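Local coordinates for protein flavodoxin (Bacillus cereus, PDB 6GAQ) that binds flavin mononucleotide and probably serves as a low-potential electron donor to a number of redox enzymes, at residues A[16-21]-A[64-69]; A[89-94]-A[120-125]; A[98-103]-A[129-134]. All coordinates share one frame; numbering follows the deposited sequence.

In the fold
From the N terminus the chain builds a five-stranded parallel sheet, order 2-1-3-4-5, flanked by helices. Contact 1 comes first: it closes a loop of 42 residues, bringing the loop after strand 11-16 to the loop after strand 58-63 on the FMN. Only then do contacts 2 and 3 open, and these two cross, since their segments alternate: 89-94, 98-103, 120-125, 129-134. Contact 2 joins the starts of strands 91-98 and 122-131, contact 3 their ends, with centres about 23 Å apart on opposite sides of the chain's centre. Contacts 1 and 3 meet through Asn21 and the residues 132-134, and both touch FMN.

Contact 1: A[16-21]-A[64-69]; sequences ASMSGN and YTWGDG. With FMN (flavin mononucleotide), chain C.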
loop_
_atom_site.group_PDB
_atom_site.type_symbol
_atom_site.label_atom_id
_atom_site.label_comp_id
_atom_site.label_asym_id
_atom_site.label_seq_id
_atom_site.Cartn_x
_atom_site.Cartn_y
_atom_site.Cartn_z
ATOM N N ALA A 16 -0.286 -7.225 0.193
ATOM C CA ALA A 16 -0.876 -8.503 -0.192
ATOM C C ALA A 16 -0.340 -8.858 -1.572
ATOM O O ALA A 16 -0.614 -8.153 -2.549
ATOM C CB ALA A 16 -2.400 -8.430 -0.198
ATOM N N SER A 17 0.427 -9.942 -1.653
ATOM C CA SER A 17 1.021 -10.365 -2.911
ATOM C C SER A 17 0.886 -11.871 -3.060
ATOM O O SER A 17 1.114 -12.622 -2.107
ATOM C CB SER A 17 2.498 -9.962 -2.997
ATOM O OG SER A 17 3.061 -10.372 -4.231
ATOM N N MET A 18 0.516 -12.304 -4.262
ATOM C CA MET A 18 0.378 -13.718 -4.589
ATOM C C MET A 18 1.450 -14.218 -5.543
ATOM O O MET A 18 1.998 -15.303 -5.332
ATOM C CB MET A 18 -1.005 -13.986 -5.192
ATOM C CG MET A 18 -1.182 -15.386 -5.762
ATOM S SD MET A 18 -2.863 -15.691 -6.337
ATOM C CE MET A 18 -2.632 -17.195 -7.283
ATOM N N SER A 19 1.773 -13.451 -6.583
ATOM C CA SER A 19 2.783 -13.845 -7.555
ATOM C C SER A 19 4.060 -13.018 -7.462
ATOM O O SER A 19 4.963 -13.209 -8.283
ATOM C CB SER A 19 2.213 -13.762 -8.978
ATOM O OG SER A 19 1.864 -12.433 -9.318
ATOM N N GLY A 20 4.160 -12.106 -6.495
ATOM C CA GLY A 20 5.395 -11.406 -6.215
ATOM C C GLY A 20 5.498 -10.001 -6.775
ATOM O O GLY A 20 6.448 -9.289 -6.428
ATOM N N ASN A 21 4.558 -9.579 -7.625
ATOM C CA ASN A 21 4.661 -8.255 -8.232
ATOM C C ASN A 21 4.475 -7.153 -7.194
ATOM O O ASN A 21 5.284 -6.221 -7.116
ATOM C CB ASN A 21 3.639 -8.110 -9.361
ATOM C CG ASN A 21 3.775 -9.194 -10.411
ATOM O OD1 ASN A 21 4.878 -9.654 -10.706
ATOM N ND2 ASN A 21 2.650 -9.610 -10.981
ATOM N N TYR A 64 -2.603 -6.354 -4.804
ATOM C CA TYR A 64 -2.969 -6.604 -6.186
ATOM C C TYR A 64 -4.487 -6.687 -6.310
ATOM O O TYR A 64 -5.212 -6.817 -5.320
ATOM C CB TYR A 64 -2.316 -7.889 -6.698
ATOM C CG TYR A 64 -2.787 -9.159 -6.021
ATOM C CD1 TYR A 64 -2.368 -9.486 -4.736
ATOM C CD2 TYR A 64 -3.638 -10.041 -6.672
ATOM C CE1 TYR A 64 -2.792 -10.649 -4.118
ATOM C CE2 TYR A 64 -4.066 -11.205 -6.061
ATOM C CZ TYR A 64 -3.640 -11.505 -4.788
ATOM O OH TYR A 64 -4.066 -12.663 -4.180
ATOM N N THR A 65 -4.968 -6.594 -7.544
ATOM C CA THR A 65 -6.395 -6.654 -7.824
ATOM C C THR A 65 -6.747 -8.014 -8.410
ATOM O O THR A 65 -6.048 -8.521 -9.293
ATOM C CB THR A 65 -6.814 -5.542 -8.789
ATOM O OG1 THR A 65 -6.441 -4.269 -8.246
ATOM C CG2 THR A 65 -8.318 -5.563 -8.998
ATOM N N TRP A 66 -7.828 -8.606 -7.908
ATOM C CA TRP A 66 -8.285 -9.905 -8.363
ATOM C C TRP A 66 -9.529 -9.737 -9.240
ATOM O O TRP A 66 -9.821 -8.633 -9.721
ATOM C CB TRP A 66 -8.524 -10.811 -7.152
ATOM C CG TRP A 66 -8.334 -12.274 -7.447
ATOM C CD1 TRP A 66 -9.227 -13.276 -7.205
ATOM C CD2 TRP A 66 -7.184 -12.896 -8.038
ATOM N NE1 TRP A 66 -8.706 -14.483 -7.606
ATOM C CE2 TRP A 66 -7.453 -14.277 -8.120
ATOM C CE3 TRP A 66 -5.953 -12.421 -8.506
ATOM C CZ2 TRP A 66 -6.539 -15.187 -8.651
ATOM C CZ3 TRP A 66 -5.047 -13.327 -9.029
ATOM C CH2 TRP A 66 -5.345 -14.693 -9.098
ATOM N N GLY A 67 -10.261 -10.832 -9.441
ATOM C CA GLY A 67 -11.369 -10.877 -10.379
ATOM C C GLY A 67 -12.415 -9.789 -10.237
ATOM O O GLY A 67 -12.936 -9.550 -9.143
ATOM N N ASP A 68 -12.720 -9.123 -11.354
ATOM C CA ASP A 68 -13.778 -8.111 -11.427
ATOM C C ASP A 68 -13.500 -6.936 -10.493
ATOM O O ASP A 68 -14.401 -6.417 -9.831
ATOM C CB ASP A 68 -15.149 -8.725 -11.137
ATOM C CG ASP A 68 -15.594 -9.691 -12.216
ATOM O OD1 ASP A 68 -15.633 -9.287 -13.398
ATOM O OD2 ASP A 68 -15.900 -10.855 -11.884
ATOM N N GLY A 69 -12.241 -6.507 -10.443
ATOM C CA GLY A 69 -11.875 -5.365 -9.627
ATOM C C GLY A 69 -12.071 -5.557 -8.143
ATOM O O GLY A 69 -12.064 -4.578 -7.393
HETATM N N1 FMN C . -5.681 -6.697 -12.479
HETATM C C2 FMN C . -6.441 -5.548 -12.404
HETATM O O2 FMN C . -5.895 -4.447 -12.445
HETATM N N3 FMN C . -7.814 -5.629 -12.284
HETATM C C4 FMN C . -8.434 -6.861 -12.236
HETATM O O4 FMN C . -9.657 -6.932 -12.128
HETATM C C4A FMN C . -7.671 -8.020 -12.312
HETATM N N5 FMN C . -8.287 -9.253 -12.266
HETATM C C5A FMN C . -7.530 -10.402 -12.341
HETATM C C6 FMN C . -8.156 -11.643 -12.293
HETATM C C7 FMN C . -7.401 -12.806 -12.369
HETATM C C7M FMN C . -8.081 -14.142 -12.318
HETATM C C8 FMN C . -6.017 -12.729 -12.492
HETATM C C8M FMN C . -5.196 -13.981 -12.574
HETATM C C9 FMN C . -5.392 -11.487 -12.538
HETATM C C9A FMN C . -6.146 -10.321 -12.463
HETATM N N10 FMN C . -5.525 -9.086 -12.498
HETATM C C10 FMN C . -6.289 -7.935 -12.433
HETATM C "C1'" FMN C . -4.033 -8.987 -12.650
HETATM C "C2'" FMN C . -3.250 -8.992 -11.341
HETATM O "O2'" FMN C . -3.669 -7.930 -10.514
HETATM C "C3'" FMN C . -1.770 -8.840 -11.683
HETATM O "O3'" FMN C . -1.293 -10.050 -12.231
HETATM C "C4'" FMN C . -0.899 -8.434 -10.497
HETATM O "O4'" FMN C . 0.315 -7.906 -10.987
HETATM C "C5'" FMN C . -0.584 -9.595 -9.559
HETATM O "O5'" FMN C . 0.185 -9.091 -8.488
HETATM P P FMN C . 0.941 -10.061 -7.446
HETATM O O1P FMN C . 2.181 -10.608 -8.108
HETATM O O2P FMN C . 1.336 -9.273 -6.221
HETATM O O3P FMN C . 0.034 -11.203 -7.052
#
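Met18 reaches across to Tyr64 and Trp66, the aromatic residues that follow strand 58-63. Its CB lies 3.5 Å from Tyr64 OH and also near FMN O3P. CG, anti to the backbone N (chi1 171°), starts an extended chain that carries SD to the indole, 3.8 Å from Trp66 CH2. CE ends near the same carbon. The sulfur sits obliquely to both rings, a Met-aromatic contact with each; a flexible, polarisable thioether suits a place beside aromatic rings.

Tyr64 turns the edge of its ring to Ala16, with CD1 3.1 Å from Ala16 O, and one face to the phosphate oxygen O3P. Its hydroxyl is hydrogen-bonded to Glu74 of helix 73-81, helping fix the ring. Trp66 lays a face over the dimethylbenzene end of the flavin, its CZ3 3.6 Å from FMN C8.

Segment 16-21 grips the phosphate. Ser17 OG donates to FMN O2P at 2.9 Å, while FMN O3P accepts from Met18 N. Ser19 N also donates to FMN O3P, at 2.9 Å. Asn21 ND2 reaches the ribityl O4' at 2.9 Å, and FMN O2' donates to Thr65 O. Gly20, N-cap of helix 21-35, has a positive phi at which a side chain would press on the preceding carbonyl O. With no cationic side chain in either segment, the phosphate's charge is met by backbone N-H groups, the Ser17 hydroxyl and probably the helix dipole.

Contact 2: A[89-94]-A[120-125]; sequences GKKVAV and GAELVQ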
loop_
_atom_site.group_PDB
_atom_site.type_symbol
_atom_site.label_atom_id
_atom_site.label_comp_id
_atom_site.label_asym_id
_atom_site.label_seq_id
_atom_site.Cartn_x
_atom_site.Cartn_y
_atom_site.Cartn_z
ATOM N N GLY A 89 -4.842 11.148 12.350
ATOM C CA GLY A 89 -3.465 11.547 12.540
ATOM C C GLY A 89 -2.446 10.705 11.805
ATOM O O GLY A 89 -1.271 11.089 11.751
ATOM N N LYS A 90 -2.855 9.573 11.237
ATOM C CA LYS A 90 -1.947 8.694 10.511
ATOM C C LYS A 90 -1.863 9.139 9.055
ATOM O O LYS A 90 -2.886 9.224 8.366
ATOM C CB LYS A 90 -2.416 7.243 10.602
ATOM C CG LYS A 90 -2.591 6.733 12.022
ATOM C CD LYS A 90 -1.336 6.959 12.850
ATOM C CE LYS A 90 -1.509 6.447 14.272
ATOM N NZ LYS A 90 -0.430 6.945 15.172
ATOM N N LYS A 91 -0.648 9.420 8.592
ATOM C CA LYS A 91 -0.405 9.767 7.197
ATOM C C LYS A 91 -0.206 8.481 6.404
ATOM O O LYS A 91 0.694 7.691 6.709
ATOM C CB LYS A 91 0.812 10.682 7.075
ATOM C CG LYS A 91 0.643 12.021 7.773
ATOM C CD LYS A 91 1.985 12.660 8.086
ATOM C CE LYS A 91 1.810 13.962 8.850
ATOM N NZ LYS A 91 1.771 15.138 7.939
ATOM N N VAL A 92 -1.044 8.267 5.388
ATOM C CA VAL A 92 -1.105 6.985 4.703
ATOM C C VAL A 92 -0.986 7.171 3.196
ATOM O O VAL A 92 -1.157 8.267 2.658
ATOM C CB VAL A 92 -2.402 6.213 5.033
ATOM C CG1 VAL A 92 -2.536 6.007 6.534
ATOM C CG2 VAL A 92 -3.609 6.948 4.474
ATOM N N ALA A 93 -0.688 6.061 2.520
ATOM C CA ALA A 93 -0.658 5.996 1.067
ATOM C C ALA A 93 -0.946 4.559 0.652
ATOM O O ALA A 93 -0.934 3.641 1.475
ATOM C CB ALA A 93 0.682 6.477 0.503
ATOM N N VAL A 94 -1.217 4.372 -0.640
ATOM C CA VAL A 94 -1.600 3.071 -1.180
ATOM C C VAL A 94 -0.844 2.834 -2.481
ATOM O O VAL A 94 -0.518 3.773 -3.212
ATOM C CB VAL A 94 -3.132 2.976 -1.404
ATOM C CG1 VAL A 94 -3.528 1.605 -1.936
ATOM C CG2 VAL A 94 -3.886 3.270 -0.115
ATOM N N GLY A 120 -10.385 8.091 9.031
ATOM C CA GLY A 120 -9.718 9.250 9.587
ATOM C C GLY A 120 -8.268 9.436 9.197
ATOM O O GLY A 120 -7.647 10.406 9.649
ATOM N N ALA A 121 -7.707 8.552 8.378
ATOM C CA ALA A 121 -6.310 8.682 7.993
ATOM C C ALA A 121 -6.121 9.838 7.016
ATOM O O ALA A 121 -6.997 10.147 6.205
ATOM C CB ALA A 121 -5.806 7.382 7.369
ATOM N N GLU A 122 -4.961 10.486 7.107
ATOM C CA GLU A 122 -4.609 11.577 6.201
ATOM C C GLU A 122 -3.937 10.975 4.974
ATOM O O GLU A 122 -2.758 10.614 5.011
ATOM C CB GLU A 122 -3.705 12.595 6.886
ATOM C CG GLU A 122 -3.299 13.750 5.978
ATOM C CD GLU A 122 -2.217 14.627 6.577
ATOM O OE1 GLU A 122 -1.902 15.678 5.979
ATOM O OE2 GLU A 122 -1.680 14.268 7.645
ATOM N N LEU A 123 -4.691 10.862 3.885
ATOM C CA LEU A 123 -4.162 10.349 2.625
ATOM C C LEU A 123 -3.333 11.445 1.966
ATOM O O LEU A 123 -3.877 12.457 1.513
ATOM C CB LEU A 123 -5.303 9.892 1.722
ATOM C CG LEU A 123 -4.913 9.218 0.408
ATOM C CD1 LEU A 123 -4.049 7.997 0.672
ATOM C CD2 LEU A 123 -6.161 8.843 -0.370
ATOM N N VAL A 124 -2.016 11.243 1.905
ATOM C CA VAL A 124 -1.115 12.314 1.492
ATOM C C VAL A 124 -0.902 12.395 -0.017
ATOM O O VAL A 124 -0.463 13.444 -0.510
ATOM C CB VAL A 124 0.250 12.173 2.191
ATOM C CG1 VAL A 124 0.128 12.523 3.667
ATOM C CG2 VAL A 124 0.796 10.766 2.014
ATOM N N GLN A 125 -1.194 11.332 -0.764
ATOM C CA GLN A 125 -0.972 11.357 -2.203
ATOM C C GLN A 125 -1.776 10.248 -2.866
ATOM O O GLN A 125 -2.187 9.280 -2.221
ATOM C CB GLN A 125 0.517 11.218 -2.543
ATOM C CG GLN A 125 1.174 9.970 -1.977
ATOM C CD GLN A 125 2.688 10.059 -1.984
ATOM O OE1 GLN A 125 3.266 11.039 -1.515
ATOM N NE2 GLN A 125 3.337 9.034 -2.521
#
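Lys91 and Glu122 leave neighbouring strands on the same face of the sheet with different first torsions: CG of Lys91 is anti to its carbonyl carbon (chi1 -63°), whereas CG of Glu122 is anti to its backbone N (chi1 179°). The two chains then run side by side, and a bend at the last torsion of Lys91 turns NZ to Glu122 OE2, a salt bridge at 3.6 Å. The same oxygen lies 3.2 Å from Lys91 CG, so the carboxylate rests along the aliphatic stem as well. Long, charged chains suit this partly exposed edge of the sheet, where methylenes can pack while the charged ends pair. Val124 CG1 adds an apolar touch to Lys91 CB.

On the other face, Val92 CG1 meets Ala121 CB at 3.6 Å, and Leu123 CD1 reaches Val92 CG2 at 4.0 Å. Apolar residues suit this face, which helix 107-117 packs against, Leu116 on Val92 and Glu113 on Leu123.

Three backbone bonds join the two segments. Glu122 N donates to Lys90 O at 2.7 Å, Val92 N to Glu122 O at 2.9 Å, and Val124 N to Val92 O at 3.2 Å. Gly120, with its positive phi, is the C' residue of the Schellman motif ending helix 107-117. Strands 91-98 and 122-131 pair in parallel with that helix between them in the chain: a beta-alpha-beta crossover, the repeating unit of the flavodoxin-like fold.

Contact 3: A[98-103]-A[129-134]; sequences GDTAYE and KIELAP. With CA (calcium ion), chain E; FMN (flavin mononucleotide), chain C.
Gly98 pairs with Glu131 in a parallel bridge, its N donating to Ile130 O at 2.9 Å and its O accepting from Leu132 N at 2.7 Å. Beyond it, Asp99 to Tyr102 make a type I turn. Gly98 CA lies 3.4 Å from FMN O2, so a residue without a side chain fits.

Glu131 extends its chain to the turn, where OE1 takes two bonds from Thr100, both on one face of the carboxylate: the hydroxyl OG1 at 2.7 Å from the syn side, and the backbone N from well above the plane. Thr100 OG1 sits between its own N and carbonyl carbon (chi1 54°), which lets both donors face one oxygen. Asp99 OD2 lies 3.1 Å from that oxygen, a close approach of like charges; OD2 itself accepts from Ala101 N in an Asx turn.

This is one of the two flavin-holding loops of the flavodoxin fold, the one after strand 91-98. Tyr102 lays one ring face against the isoalloxazine, with FMN C4A over its centre, and Asp99 N donates to FMN O2 at 3.3 Å. Backbone oxygens of Glu131 and Ala133, each at 2.5 Å, bind a calcium ion together with a water and Asp139.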
loop_
_atom_site.group_PDB
_atom_site.type_symbol
_atom_site.label_atom_id
_atom_site.label_comp_id
_atom_site.label_asym_id
_atom_site.label_seq_id
_atom_site.Cartn_x
_atom_site.Cartn_y
_atom_site.Cartn_z
ATOM N N GLY A 98 -1.504 -4.209 -11.030
ATOM C CA GLY A 98 -2.611 -4.754 -11.783
ATOM C C GLY A 98 -2.191 -5.152 -13.187
ATOM O O GLY A 98 -1.028 -5.460 -13.453
ATOM N N ASP A 99 -3.172 -5.150 -14.090
ATOM C CA ASP A 99 -2.937 -5.488 -15.491
ATOM C C ASP A 99 -3.964 -4.732 -16.314
ATOM O O ASP A 99 -5.170 -4.946 -16.150
ATOM C CB ASP A 99 -3.033 -7.004 -15.722
ATOM C CG ASP A 99 -2.863 -7.396 -17.190
ATOM O OD1 ASP A 99 -3.071 -8.582 -17.513
ATOM O OD2 ASP A 99 -2.514 -6.530 -18.022
ATOM N N THR A 100 -3.485 -3.850 -17.196
ATOM C CA THR A 100 -4.361 -3.008 -18.000
ATOM C C THR A 100 -5.235 -3.802 -18.960
ATOM O O THR A 100 -6.094 -3.206 -19.620
ATOM C CB THR A 100 -3.533 -1.993 -18.789
ATOM O OG1 THR A 100 -2.524 -2.677 -19.546
ATOM C CG2 THR A 100 -2.868 -0.999 -17.849
ATOM N N ALA A 101 -5.041 -5.119 -19.060
ATOM C CA ALA A 101 -5.938 -5.947 -19.853
ATOM C C ALA A 101 -7.324 -6.065 -19.235
ATOM O O ALA A 101 -8.215 -6.645 -19.863
ATOM C CB ALA A 101 -5.338 -7.340 -20.042
ATOM N N TYR A 102 -7.525 -5.537 -18.030
ATOM C CA TYR A 102 -8.806 -5.575 -17.344
ATOM C C TYR A 102 -9.430 -4.187 -17.321
ATOM O O TYR A 102 -8.731 -3.172 -17.376
ATOM C CB TYR A 102 -8.645 -6.095 -15.913
ATOM C CG TYR A 102 -8.130 -7.514 -15.834
ATOM C CD1 TYR A 102 -9.005 -8.590 -15.842
ATOM C CD2 TYR A 102 -6.768 -7.775 -15.758
ATOM C CE1 TYR A 102 -8.540 -9.888 -15.772
ATOM C CE2 TYR A 102 -6.293 -9.069 -15.688
ATOM C CZ TYR A 102 -7.183 -10.122 -15.696
ATOM O OH TYR A 102 -6.712 -11.412 -15.626
ATOM N N GLU A 103 -10.762 -4.156 -17.243
ATOM C CA GLU A 103 -11.477 -2.884 -17.163
ATOM C C GLU A 103 -11.091 -2.116 -15.907
ATOM O O GLU A 103 -10.781 -0.919 -15.963
ATOM C CB GLU A 103 -12.985 -3.132 -17.195
ATOM C CG GLU A 103 -13.815 -1.921 -17.587
ATOM C CD GLU A 103 -15.215 -1.969 -17.009
ATOM O OE1 GLU A 103 -15.721 -0.912 -16.575
ATOM O OE2 GLU A 103 -15.807 -3.068 -16.982
ATOM N N LYS A 129 0.124 2.995 -9.131
ATOM C CA LYS A 129 -0.455 1.935 -9.950
ATOM C C LYS A 129 0.620 1.408 -10.892
ATOM O O LYS A 129 1.038 2.108 -11.821
ATOM C CB LYS A 129 -1.670 2.448 -10.718
ATOM C CG LYS A 129 -2.572 3.335 -9.878
ATOM C CD LYS A 129 -3.882 3.626 -10.575
ATOM C CE LYS A 129 -4.185 5.113 -10.544
ATOM N NZ LYS A 129 -3.865 5.740 -9.231
ATOM N N ILE A 130 1.070 0.182 -10.645
ATOM C CA ILE A 130 2.084 -0.481 -11.458
ATOM C C ILE A 130 1.407 -1.619 -12.210
ATOM O O ILE A 130 0.503 -2.267 -11.673
ATOM C CB ILE A 130 3.245 -1.002 -10.581
ATOM C CG1 ILE A 130 4.029 0.165 -9.974
ATOM C CG2 ILE A 130 4.170 -1.935 -11.367
ATOM C CD1 ILE A 130 4.999 0.839 -10.937
ATOM N N GLU A 131 1.824 -1.852 -13.455
ATOM C CA GLU A 131 1.281 -2.957 -14.233
ATOM C C GLU A 131 2.216 -4.150 -14.127
ATOM O O GLU A 131 3.391 -4.070 -14.517
ATOM C CB GLU A 131 1.059 -2.557 -15.692
ATOM C CG GLU A 131 0.908 -3.741 -16.650
ATOM C CD GLU A 131 0.201 -3.369 -17.944
ATOM O OE1 GLU A 131 -0.533 -4.220 -18.491
ATOM O OE2 GLU A 131 0.371 -2.230 -18.420
ATOM N N LEU A 132 1.694 -5.250 -13.580
ATOM C CA LEU A 132 2.432 -6.513 -13.437
ATOM C C LEU A 132 3.633 -6.239 -12.534
ATOM O O LEU A 132 3.471 -5.538 -11.522
ATOM C CB LEU A 132 2.758 -7.066 -14.825
ATOM C CG LEU A 132 1.565 -7.546 -15.655
ATOM C CD1 LEU A 132 2.037 -8.166 -16.963
ATOM C CD2 LEU A 132 0.746 -8.532 -14.845
ATOM N N ALA A 133 4.832 -6.753 -12.848
ATOM C CA ALA A 133 6.021 -6.558 -12.034
ATOM C C ALA A 133 6.718 -5.252 -12.399
ATOM O O ALA A 133 6.690 -4.828 -13.559
ATOM C CB ALA A 133 6.992 -7.721 -12.219
ATOM N N PRO A 134 7.348 -4.588 -11.425
ATOM C CA PRO A 134 8.141 -3.383 -11.722
ATOM C C PRO A 134 9.513 -3.730 -12.295
ATOM O O PRO A 134 10.558 -3.464 -11.694
ATOM C CB PRO A 134 8.227 -2.706 -10.348
ATOM C CG PRO A 134 8.234 -3.845 -9.388
ATOM C CD PRO A 134 7.333 -4.900 -9.984
HETATM CA CA CA E . 5.657 -3.479 -15.317
HETATM N N1 FMN C . -5.681 -6.697 -12.479
HETATM C C2 FMN C . -6.441 -5.548 -12.404
HETATM O O2 FMN C . -5.895 -4.447 -12.445
HETATM N N3 FMN C . -7.814 -5.629 -12.284
HETATM C C4 FMN C . -8.434 -6.861 -12.236
HETATM O O4 FMN C . -9.657 -6.932 -12.128
HETATM C C4A FMN C . -7.671 -8.020 -12.312
HETATM N N5 FMN C . -8.287 -9.253 -12.266
HETATM C C5A FMN C . -7.530 -10.402 -12.341
HETATM C C6 FMN C . -8.156 -11.643 -12.293
HETATM C C7 FMN C . -7.401 -12.806 -12.369
HETATM C C7M FMN C . -8.081 -14.142 -12.318
HETATM C C8 FMN C . -6.017 -12.729 -12.492
HETATM C C8M FMN C . -5.196 -13.981 -12.574
HETATM C C9 FMN C . -5.392 -11.487 -12.538
HETATM C C9A FMN C . -6.146 -10.321 -12.463
HETATM N N10 FMN C . -5.525 -9.086 -12.498
HETATM C C10 FMN C . -6.289 -7.935 -12.433
HETATM C "C1'" FMN C . -4.033 -8.987 -12.650
HETATM C "C2'" FMN C . -3.250 -8.992 -11.341
HETATM O "O2'" FMN C . -3.669 -7.930 -10.514
HETATM C "C3'" FMN C . -1.770 -8.840 -11.683
HETATM O "O3'" FMN C . -1.293 -10.050 -12.231
HETATM C "C4'" FMN C . -0.899 -8.434 -10.497
HETATM O "O4'" FMN C . 0.315 -7.906 -10.987
HETATM C "C5'" FMN C . -0.584 -9.595 -9.559
HETATM O "O5'" FMN C . 0.185 -9.091 -8.488
HETATM P P FMN C . 0.941 -10.061 -7.446
HETATM O O1P FMN C . 2.181 -10.608 -8.108
HETATM O O2P FMN C . 1.336 -9.273 -6.221
HETATM O O3P FMN C . 0.034 -11.203 -7.052
HETATM O O HOH W 1 5.527 -5.587 -16.591
#